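Local atomic coordinates of transcriptional regulator, TetR family (Myxococcus xanthus, PDB entry 5K7F), a protein that probably acts as a DNA-binding transcriptional repressor that regulates alternative de novo isovaleryl coenzyme A biosynthesis. Residues Leu171-Tyr174 against Lys175-Lys178. Residues are numbered along the deposited sequence; the frame is centred on the assembly and turned at random.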
loop_
_atom_site.group_PDB
_atom_site.type_symbol
_atom_site.label_atom_id
_atom_site.label_comp_id
_atom_site.label_asym_id
_atom_site.label_seq_id
_atom_site.Cartn_x
_atom_site.Cartn_y
_atom_site.Cartn_z
ATOM N N LEU A 171 -3.337 3.729 -3.935
ATOM C CA LEU A 171 -3.951 3.024 -2.824
ATOM C C LEU A 171 -3.222 3.302 -1.513
ATOM O O LEU A 171 -3.844 3.251 -0.443
ATOM C CB LEU A 171 -3.997 1.519 -3.128
ATOM C CG LEU A 171 -4.825 1.158 -4.366
ATOM C CD1 LEU A 171 -4.765 -0.346 -4.591
ATOM C CD2 LEU A 171 -6.257 1.617 -4.216
ATOM N N TRP A 172 -1.910 3.577 -1.558
ATOM C CA TRP A 172 -1.143 3.828 -0.340
ATOM C C TRP A 172 -1.460 5.186 0.291
ATOM O O TRP A 172 -1.047 5.416 1.436
ATOM C CB TRP A 172 0.373 3.682 -0.611
ATOM C CG TRP A 172 1.125 3.140 0.621
ATOM C CD1 TRP A 172 1.046 1.874 1.134
ATOM C CD2 TRP A 172 2.004 3.864 1.492
ATOM N NE1 TRP A 172 1.818 1.768 2.257
ATOM C CE2 TRP A 172 2.423 2.971 2.496
ATOM C CE3 TRP A 172 2.489 5.175 1.518
ATOM C CZ2 TRP A 172 3.305 3.345 3.511
ATOM C CZ3 TRP A 172 3.366 5.545 2.548
ATOM C CH2 TRP A 172 3.746 4.639 3.520
ATOM N N ILE A 173 -2.217 6.063 -0.399
ATOM C CA ILE A 173 -2.601 7.381 0.146
ATOM C C ILE A 173 -3.302 7.258 1.501
ATOM O O ILE A 173 -3.157 8.132 2.360
ATOM C CB ILE A 173 -3.454 8.142 -0.864
ATOM C CG1 ILE A 173 -2.655 8.450 -2.142
ATOM C CG2 ILE A 173 -3.975 9.423 -0.246
ATOM C CD1 ILE A 173 -3.532 9.182 -3.264
ATOM N N TYR A 174 -4.069 6.194 1.723
ATOM C CA TYR A 174 -4.752 6.077 3.009
ATOM C C TYR A 174 -3.801 6.028 4.194
ATOM O O TYR A 174 -4.190 6.437 5.295
ATOM C CB TYR A 174 -5.670 4.861 2.991
ATOM C CG TYR A 174 -5.074 3.556 3.427
ATOM C CD1 TYR A 174 -5.123 3.159 4.766
ATOM C CD2 TYR A 174 -4.539 2.682 2.498
ATOM C CE1 TYR A 174 -4.624 1.954 5.158
ATOM C CE2 TYR A 174 -4.026 1.468 2.888
ATOM C CZ TYR A 174 -4.078 1.108 4.222
ATOM O OH TYR A 174 -3.579 -0.102 4.641
ATOM N N LYS A 175 -2.551 5.591 3.995
ATOM C CA LYS A 175 -1.561 5.511 5.075
ATOM C C LYS A 175 -1.127 6.882 5.583
ATOM O O LYS A 175 -0.656 6.978 6.719
ATOM C CB LYS A 175 -0.297 4.754 4.617
ATOM C CG LYS A 175 -0.446 3.239 4.487
ATOM C CD LYS A 175 -0.788 2.603 5.819
ATOM C CE LYS A 175 -0.427 1.121 5.874
ATOM N NZ LYS A 175 -0.599 0.457 4.555
ATOM N N TRP A 176 -1.268 7.940 4.787
ATOM C CA TRP A 176 -0.710 9.230 5.159
ATOM C C TRP A 176 -1.639 10.402 4.970
ATOM O O TRP A 176 -1.338 11.493 5.462
ATOM C CB TRP A 176 0.575 9.503 4.377
ATOM C CG TRP A 176 0.468 9.524 2.887
ATOM C CD1 TRP A 176 0.534 8.447 2.025
ATOM C CD2 TRP A 176 0.372 10.674 2.071
ATOM N NE1 TRP A 176 0.461 8.876 0.733
ATOM C CE2 TRP A 176 0.333 10.241 0.733
ATOM C CE3 TRP A 176 0.304 12.035 2.334
ATOM C CZ2 TRP A 176 0.219 11.130 -0.327
ATOM C CZ3 TRP A 176 0.186 12.900 1.302
ATOM C CH2 TRP A 176 0.195 12.452 -0.032
ATOM N N PHE A 177 -2.741 10.236 4.290
ATOM C CA PHE A 177 -3.629 11.365 4.082
ATOM C C PHE A 177 -4.481 11.607 5.314
ATOM O O PHE A 177 -4.944 10.659 5.955
ATOM C CB PHE A 177 -4.512 11.121 2.869
ATOM C CG PHE A 177 -5.533 12.164 2.657
ATOM C CD1 PHE A 177 -5.215 13.340 1.994
ATOM C CD2 PHE A 177 -6.828 11.985 3.089
ATOM C CE1 PHE A 177 -6.176 14.293 1.784
ATOM C CE2 PHE A 177 -7.772 12.936 2.876
ATOM C CZ PHE A 177 -7.445 14.095 2.224
ATOM N N LYS A 178 -4.747 12.898 5.585
ATOM C CA LYS A 178 -5.743 13.406 6.534
ATOM C C LYS A 178 -6.347 14.670 5.925
ATOM O O LYS A 178 -5.657 15.391 5.197
ATOM C CB LYS A 178 -5.135 13.743 7.910
ATOM C CG LYS A 178 -4.288 12.646 8.547
ATOM C CD LYS A 178 -5.132 11.725 9.410
ATOM C CE LYS A 178 -4.285 10.593 9.996
ATOM N NZ LYS A 178 -3.052 11.095 10.695
HETATM O O HOH W 1 -6.181 8.179 5.385
#
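Just past helix 159-171 of the TetR-like C-terminal domain, the chain winds on through a short helical turn at the subunit interface, where Lys175 threads its side chain between the rings of Trp172 and Tyr174. In the Trp172 conformer described, one of two modelled, Lys175 CG lies over one face of the indole, 3.6 Å from the centroid of the five-membered ring, in a CH-pi contact. The same methylene stands above the Tyr174 ring. With CG anti to the carbonyl carbon (chi1 -74°) and bends at chi2 and chi4, the lysine chain runs alongside the tyrosine in the same direction. This brings NZ within 3.0 Å of Tyr174 OH, a hydrogen bond. The ammonium also forms a salt bridge with Glu118 of the second subunit. With Tyr174 replaced by an alanine, Lys175 NZ is likely to lose its phenol partner and the aliphatic chain one aromatic wall, though the salt bridge to Glu118 of the second subunit could remain.

The backbone closes the turn with Lys175 N to Trp172 O, then with Ile173 O, which is gripped by two amides, Trp176 N and, at 2.9 Å, Phe177 N. Ile173 O also lies over one face of the Trp176 indole. Ile173 CG2 packs on Phe177 CB at 3.6 Å, and both residues touch Thr105 of helix 89-105 and Ile188 of helix 185-196. A water donates to Tyr174 O at 2.6 Å and to Phe177 O, bridging the carbonyls as the chain leaves the turn. Trp176 stacks on Phe164 of the second subunit. The aromatic rings thus flank the lysine's apolar stem, while the phenol and the partner subunit's carboxylate share its ammonium, tying this turn to the dimer interface.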